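Local coordinates for outer membrane protein Omp121 (PDB 5FQ8) that probably imports nutrients across the outer membrane of Bacteroides thetaiotaomicron as a TonB-dependent receptor, in company with a surface lipoprotein, at residues R56-V60 with N131-D136; Y238-N244 with T337-I343; S729-L734 with A755-V761. All coordinates share one frame; numbering follows the deposited sequence.

Interaction 1: R56-V60 with N131-D136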
# COMPACT_ATOMS: atom_id res chain seq x y z
N ARG B 56 1.36 9.48 40.54
CA ARG B 56 0.90 10.28 39.39
C ARG B 56 1.55 9.83 38.09
O ARG B 56 1.67 10.61 37.14
CB ARG B 56 1.14 11.78 39.60
CG ARG B 56 0.41 12.39 40.78
CD ARG B 56 -1.01 11.87 40.88
NE ARG B 56 -1.89 12.44 39.87
CZ ARG B 56 -3.15 12.06 39.71
NH1 ARG B 56 -3.66 11.12 40.48
NH2 ARG B 56 -3.89 12.61 38.77
N THR B 57 1.97 8.59 38.03
CA THR B 57 2.36 8.04 36.75
C THR B 57 1.12 7.88 35.89
O THR B 57 0.02 7.66 36.40
CB THR B 57 3.03 6.71 36.96
OG1 THR B 57 2.06 5.76 37.41
CG2 THR B 57 4.11 6.84 38.00
N SER B 58 1.29 7.99 34.57
CA SER B 58 0.18 7.83 33.63
C SER B 58 -0.41 6.44 33.67
O SER B 58 -1.48 6.22 33.11
CB SER B 58 0.65 8.10 32.22
OG SER B 58 1.28 6.95 31.71
N ASP B 59 0.23 5.53 34.37
CA ASP B 59 0.04 4.11 34.21
C ASP B 59 -0.29 3.51 35.57
O ASP B 59 0.24 3.94 36.59
CB ASP B 59 1.31 3.54 33.60
CG ASP B 59 1.43 2.09 33.80
OD1 ASP B 59 0.52 1.35 33.40
OD2 ASP B 59 2.44 1.67 34.37
N VAL B 60 -1.20 2.54 35.58
CA VAL B 60 -1.60 1.95 36.85
C VAL B 60 -0.53 1.04 37.42
O VAL B 60 -0.52 0.83 38.64
CB VAL B 60 -2.93 1.21 36.65
CG1 VAL B 60 -2.88 -0.20 37.15
CG2 VAL B 60 -4.00 1.93 37.37
N ASN B 131 -2.26 0.08 30.05
CA ASN B 131 -1.91 1.48 30.21
C ASN B 131 -3.09 2.42 30.02
O ASN B 131 -2.90 3.63 30.16
CB ASN B 131 -0.83 1.85 29.22
CG ASN B 131 0.50 1.49 29.70
OD1 ASN B 131 0.64 0.62 30.53
ND2 ASN B 131 1.51 2.17 29.19
N ALA B 132 -4.27 1.92 29.67
CA ALA B 132 -5.38 2.80 29.36
C ALA B 132 -6.19 3.13 30.58
O ALA B 132 -6.82 4.18 30.64
CB ALA B 132 -6.29 2.17 28.31
N ILE B 133 -6.22 2.22 31.56
CA ILE B 133 -6.98 2.47 32.76
C ILE B 133 -6.42 3.71 33.44
O ILE B 133 -5.22 3.99 33.38
CB ILE B 133 -6.94 1.23 33.66
CG1 ILE B 133 -7.76 1.44 34.91
CG2 ILE B 133 -5.56 0.91 34.07
CD1 ILE B 133 -8.02 0.18 35.62
N ASN B 134 -7.32 4.50 34.02
CA ASN B 134 -6.94 5.71 34.71
C ASN B 134 -6.71 5.38 36.18
O ASN B 134 -7.65 4.99 36.87
CB ASN B 134 -8.04 6.75 34.58
CG ASN B 134 -7.87 7.92 35.53
OD1 ASN B 134 -6.80 8.18 36.06
ND2 ASN B 134 -8.95 8.64 35.73
N PRO B 135 -5.49 5.55 36.69
CA PRO B 135 -5.23 5.17 38.09
C PRO B 135 -6.12 5.85 39.10
O PRO B 135 -6.48 5.23 40.10
CB PRO B 135 -3.76 5.55 38.28
CG PRO B 135 -3.48 6.54 37.21
CD PRO B 135 -4.33 6.18 36.06
N ASP B 136 -6.53 7.10 38.85
CA ASP B 136 -7.40 7.79 39.78
C ASP B 136 -8.72 7.06 40.00
O ASP B 136 -9.41 7.35 40.99
CB ASP B 136 -7.68 9.21 39.31
CG ASP B 136 -6.53 10.14 39.56
OD1 ASP B 136 -5.74 9.88 40.49
OD2 ASP B 136 -6.41 11.14 38.84
O HOH W 1 -2.74 2.66 33.69
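Asp136 OD2 is gripped twice, by Arg56 NH2 at 2.9 Å through its syn lone pair and by the hydroxyl of Ser258. This is a salt bridge of the plug domain of a TonB-dependent receptor, formed where two plug loops face the inner wall of the barrel; Ser258 lies on wall strand 252-264. Guanidinium and carboxylate meet edge to edge, their planes only 18° apart. The second arm, Arg56 NH1 to Asp136 OD1, is modelled too short for its length to be trusted. Arg56 starts with its CB turned away from residues 131-136. Bends at chi2 (-42°) and chi3 (-74°) fold the chain back to lay the guanidinium beside Asp136. An alanine here is likely to strip Asp136 of its charge mate and of the group that holds its carboxylate from turning, leaving Ser258 as a lesser restraint. Further along, the contact turns apolar: Val60 CG2 lies 3.7 Å from Pro135 CB, the two side chains sliding past each other in opposite directions, and Val60 CB rests 3.7 Å from Ile133 CG2. Lys292 of the barrel strand 289-303 bonds the carbonyls of Ser58, Asn131 and Ile133, joining both loops to the wall. An Asx turn follows at the backbone of Asp136: Asn134 OD1 accepts from Asp136 N at 3.0 Å, with the donor well above the plane of the amide carbonyl.

Interaction 2: Y238-N244 with T337-I343; sequences YVAMPDN and TPRDISI
The guanidinium of Arg339 is met at its edge, in plane, by two oxygens of residues 238-244: the amide oxygen Asn244 OD1, 3.1 Å from Arg339 NH1 in a nearly straight bond, and the carbonyl of Pro242, weakly bonded to NH2. The Asn244 amide is turned 62° from the guanidinium and works in both directions, since its ND2 donates to Ile341 O at 3.1 Å, with the oxygen in the amide plane and the N-H in the carbonyl plane. A chi1 of 60° places CG of Asn244 between its backbone N and carbonyl carbon and directs the amide into the facing loop. Tyr238 approaches the Asp340 carboxylate obliquely, its CE1 4.0 Å from Asp340 CG, with ring and carboxylate planes 72° apart. Asp340 is also salt-bridged to Lys236. Two type I beta turns dock here, Met241 to Asn244 and Pro338 to Ile341, both in long loops that join strands of the barrel. Met241 N donates to Arg339 O at 3.0 Å and ties the backbones together. The Met241 side chain runs alongside the second loop, CG 3.6 Å from Asp340 O and SD 3.9 Å from Ser342 CB. Arg339 NE and NH2 are also held by Gln195 O and Asn196 OD1; Asn196 directly precedes Glu197, which binds calcium in a structure of this protein, although no ion is bound there in this chain. On the side of the BT_2262 lipoprotein, Ser342 OG is hydrogen-bonded to Thr5 O of that chain, and Met241 packs on Asp6 of the same chain.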
# COMPACT_ATOMS: atom_id res chain seq x y z
N TYR B 238 40.83 22.02 18.72
CA TYR B 238 40.71 20.58 18.92
C TYR B 238 40.66 20.30 20.42
O TYR B 238 41.66 19.99 21.07
CB TYR B 238 41.87 19.87 18.22
CG TYR B 238 41.68 18.39 18.06
CD1 TYR B 238 40.48 17.88 17.60
CD2 TYR B 238 42.71 17.51 18.34
CE1 TYR B 238 40.30 16.54 17.44
CE2 TYR B 238 42.53 16.16 18.18
CZ TYR B 238 41.32 15.68 17.73
OH TYR B 238 41.11 14.35 17.56
N VAL B 239 39.47 20.44 20.98
CA VAL B 239 39.25 20.23 22.41
C VAL B 239 38.03 19.35 22.59
O VAL B 239 37.22 19.19 21.69
CB VAL B 239 39.06 21.55 23.18
CG1 VAL B 239 40.31 22.39 23.12
CG2 VAL B 239 37.90 22.31 22.64
N ALA B 240 37.91 18.80 23.79
CA ALA B 240 36.77 17.94 24.08
C ALA B 240 35.57 18.77 24.51
O ALA B 240 35.70 19.83 25.12
CB ALA B 240 37.12 16.95 25.19
N MET B 241 34.38 18.27 24.19
CA MET B 241 33.12 18.89 24.59
C MET B 241 32.34 17.85 25.38
O MET B 241 31.40 17.23 24.86
CB MET B 241 32.35 19.37 23.38
CG MET B 241 33.08 20.40 22.58
SD MET B 241 31.91 21.59 22.02
CE MET B 241 32.89 22.67 21.03
N PRO B 242 32.67 17.67 26.65
CA PRO B 242 32.14 16.51 27.39
C PRO B 242 30.65 16.52 27.55
O PRO B 242 30.05 15.46 27.74
CB PRO B 242 32.84 16.63 28.74
CG PRO B 242 34.02 17.47 28.50
CD PRO B 242 33.61 18.44 27.46
N ASP B 243 30.02 17.68 27.48
CA ASP B 243 28.58 17.78 27.68
C ASP B 243 27.79 17.70 26.39
O ASP B 243 26.59 17.96 26.40
CB ASP B 243 28.25 19.09 28.39
CG ASP B 243 28.01 18.90 29.86
OD1 ASP B 243 28.44 17.85 30.38
OD2 ASP B 243 27.38 19.80 30.48
N ASN B 244 28.42 17.34 25.27
CA ASN B 244 27.77 17.57 23.99
C ASN B 244 26.53 16.71 23.83
O ASN B 244 25.47 17.21 23.45
CB ASN B 244 28.76 17.35 22.85
CG ASN B 244 29.32 15.98 22.83
OD1 ASN B 244 29.07 15.18 23.73
ND2 ASN B 244 30.10 15.67 21.81
N THR B 337 29.11 10.39 17.21
CA THR B 337 29.61 11.75 17.18
C THR B 337 30.99 11.78 17.80
O THR B 337 31.21 11.13 18.83
CB THR B 337 28.68 12.67 17.96
OG1 THR B 337 27.36 12.58 17.44
CG2 THR B 337 29.17 14.09 17.85
N PRO B 338 31.93 12.50 17.22
CA PRO B 338 33.23 12.66 17.87
C PRO B 338 33.08 13.43 19.17
O PRO B 338 32.20 14.28 19.31
CB PRO B 338 34.04 13.46 16.84
CG PRO B 338 33.35 13.25 15.56
CD PRO B 338 31.91 13.13 15.89
N ARG B 339 33.97 13.14 20.11
CA ARG B 339 33.92 13.80 21.40
C ARG B 339 34.17 15.29 21.31
O ARG B 339 33.91 15.99 22.29
CB ARG B 339 34.93 13.20 22.37
CG ARG B 339 34.80 11.72 22.56
CD ARG B 339 33.46 11.35 23.12
NE ARG B 339 33.20 12.09 24.33
CZ ARG B 339 32.15 12.89 24.52
NH1 ARG B 339 31.25 13.03 23.57
NH2 ARG B 339 32.01 13.53 25.66
N ASP B 340 34.66 15.80 20.19
CA ASP B 340 34.99 17.21 20.10
C ASP B 340 33.94 18.03 19.38
O ASP B 340 34.07 19.26 19.33
CB ASP B 340 36.33 17.38 19.39
CG ASP B 340 36.32 16.78 18.01
OD1 ASP B 340 36.26 15.53 17.91
OD2 ASP B 340 36.38 17.55 17.04
N ILE B 341 32.93 17.40 18.81
CA ILE B 341 31.97 18.05 17.92
C ILE B 341 30.79 18.55 18.72
O ILE B 341 30.26 17.84 19.58
CB ILE B 341 31.52 17.08 16.82
CG1 ILE B 341 32.71 16.67 15.96
CG2 ILE B 341 30.46 17.73 15.96
CD1 ILE B 341 33.45 17.82 15.38
N SER B 342 30.36 19.77 18.44
CA SER B 342 29.23 20.37 19.14
C SER B 342 27.93 19.91 18.50
O SER B 342 27.60 20.33 17.39
CB SER B 342 29.34 21.89 19.10
OG SER B 342 28.21 22.50 19.68
N ILE B 343 27.17 19.08 19.22
CA ILE B 343 25.92 18.56 18.68
C ILE B 343 24.86 19.65 18.59
O ILE B 343 24.19 19.78 17.56
CB ILE B 343 25.42 17.39 19.54
CG1 ILE B 343 26.37 16.23 19.45
CG2 ILE B 343 24.08 16.93 19.07
CD1 ILE B 343 25.84 15.03 20.13
O HOH W 2 26.26 19.60 22.08

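Interaction 3: S729-L734 with A755-V761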
# COMPACT_ATOMS: atom_id res chain seq x y z
N SER B 729 14.54 -20.59 37.63
CA SER B 729 13.98 -20.89 36.32
C SER B 729 14.70 -22.07 35.70
O SER B 729 15.92 -22.12 35.71
CB SER B 729 14.12 -19.68 35.39
OG SER B 729 13.53 -19.93 34.15
N LYS B 730 13.94 -23.01 35.15
CA LYS B 730 14.59 -24.11 34.45
C LYS B 730 13.63 -24.73 33.46
O LYS B 730 12.67 -25.40 33.87
CB LYS B 730 15.10 -25.14 35.43
CG LYS B 730 15.90 -26.27 34.80
CD LYS B 730 16.19 -27.37 35.81
CE LYS B 730 17.47 -28.12 35.49
NZ LYS B 730 17.56 -29.40 36.21
N VAL B 731 13.88 -24.53 32.17
CA VAL B 731 13.36 -25.44 31.15
C VAL B 731 13.79 -26.83 31.52
O VAL B 731 14.96 -27.05 31.84
CB VAL B 731 13.89 -25.04 29.77
CG1 VAL B 731 13.21 -25.86 28.69
CG2 VAL B 731 13.71 -23.57 29.53
N ILE B 732 12.87 -27.78 31.53
CA ILE B 732 13.22 -29.14 31.95
C ILE B 732 13.56 -30.02 30.76
O ILE B 732 14.57 -30.72 30.77
CB ILE B 732 12.10 -29.75 32.81
CG1 ILE B 732 12.23 -29.25 34.24
CG2 ILE B 732 12.19 -31.25 32.80
CD1 ILE B 732 11.43 -30.04 35.24
N SER B 733 12.74 -30.00 29.72
CA SER B 733 13.09 -30.70 28.49
C SER B 733 12.46 -29.98 27.32
O SER B 733 11.40 -29.38 27.44
CB SER B 733 12.62 -32.16 28.52
OG SER B 733 11.22 -32.23 28.69
N LEU B 734 13.16 -30.01 26.20
CA LEU B 734 12.63 -29.63 24.91
C LEU B 734 12.71 -30.85 24.01
O LEU B 734 13.77 -31.50 23.98
CB LEU B 734 13.40 -28.47 24.31
CG LEU B 734 13.11 -27.12 24.96
CD1 LEU B 734 14.03 -26.10 24.43
CD2 LEU B 734 11.68 -26.72 24.69
N ALA B 755 16.50 -21.13 24.40
CA ALA B 755 15.91 -21.96 25.44
C ALA B 755 16.50 -23.34 25.26
O ALA B 755 16.21 -24.01 24.27
CB ALA B 755 14.39 -21.98 25.36
N ILE B 756 17.33 -23.77 26.20
CA ILE B 756 18.08 -25.01 26.11
C ILE B 756 17.63 -25.94 27.22
O ILE B 756 17.20 -25.49 28.27
CB ILE B 756 19.58 -24.70 26.19
CG1 ILE B 756 19.91 -23.51 25.30
CG2 ILE B 756 20.38 -25.87 25.76
CD1 ILE B 756 21.36 -23.19 25.26
N THR B 757 17.76 -27.24 26.98
CA THR B 757 17.00 -28.23 27.74
C THR B 757 17.26 -28.12 29.24
O THR B 757 16.34 -27.85 30.01
CB THR B 757 17.29 -29.64 27.24
OG1 THR B 757 16.58 -29.87 26.03
CG2 THR B 757 16.81 -30.67 28.24
N GLY B 758 18.48 -28.35 29.68
CA GLY B 758 18.65 -28.39 31.12
C GLY B 758 19.11 -27.09 31.75
O GLY B 758 19.88 -27.11 32.70
N MET B 759 18.64 -25.97 31.22
CA MET B 759 19.16 -24.66 31.55
C MET B 759 18.02 -23.68 31.77
O MET B 759 16.87 -23.96 31.39
CB MET B 759 20.07 -24.15 30.42
CG MET B 759 21.07 -25.17 29.91
SD MET B 759 22.50 -24.37 29.21
CE MET B 759 23.03 -23.39 30.58
N PRO B 760 18.28 -22.53 32.38
CA PRO B 760 17.20 -21.58 32.62
C PRO B 760 16.69 -20.99 31.32
O PRO B 760 17.33 -21.06 30.28
CB PRO B 760 17.87 -20.50 33.48
CG PRO B 760 19.05 -21.11 34.04
CD PRO B 760 19.53 -22.09 33.01
N VAL B 761 15.50 -20.40 31.40
CA VAL B 761 14.95 -19.71 30.25
C VAL B 761 15.84 -18.54 29.89
O VAL B 761 16.23 -17.75 30.76
CB VAL B 761 13.52 -19.25 30.52
CG1 VAL B 761 13.18 -18.16 29.58
CG2 VAL B 761 12.57 -20.38 30.35
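Val731 and Val761 cross at about a right angle, their CG2 methyls meeting at 3.5 Å. In both residues CG2 stands anti to the carbonyl carbon, which brings one methyl of each into the shared apolar patch. Beside them Ser729 OG, anti to its own backbone N (chi1 -177°), reaches over to accept a weak bond from Val761 N at 3.4 Å, while Pro760 lays CB against Ser729 O, also at 3.4 Å. Thr757 splits its two branches across residues 732-734. Its methyl CG2 lies 3.7 Å from Ser733 CA, and its OG1 takes a weak bond from Leu734 N at 3.4 Å; the same hydroxyl has a firmer partner in Gly740 O. Leu734 CD1 lies against Ala755, close to its carbonyl and 4.2 Å from its CB. Backbone pairing is slight, the bond from Val731 N to Met759 O being weak and bent. The contact joins the end of a barrel strand to a small sheet: residues 729-731 finish strand 716-731, paired with strand 697-712, whose Ile697 touches both valines, and residues 755-756 close strand 752-756, which lies between strands 741-746 and 763-766 of that antiparallel sheet.

Interactions 1 and 2 are both buried, but in different settings: interaction 1 joins two loops of the plug within the barrel, whereas interaction 2 joins two loops that connect barrel strands, and other protein chains, among them the BT_2262 lipoprotein, reach it. Interaction 3 is partly buried and joins a barrel strand end to a small separate sheet. No secondary-structure element is shared. Their chemistry differs accordingly: a charged pair beside an apolar patch in interaction 1, a charged guanidinium held by amide and carbonyl oxygens in interaction 2, and mainly methyl contacts with weak bonds in interaction 3. The centres lie 36 to 47 Å apart, 1 and 3 on opposite sides of the chain's centre.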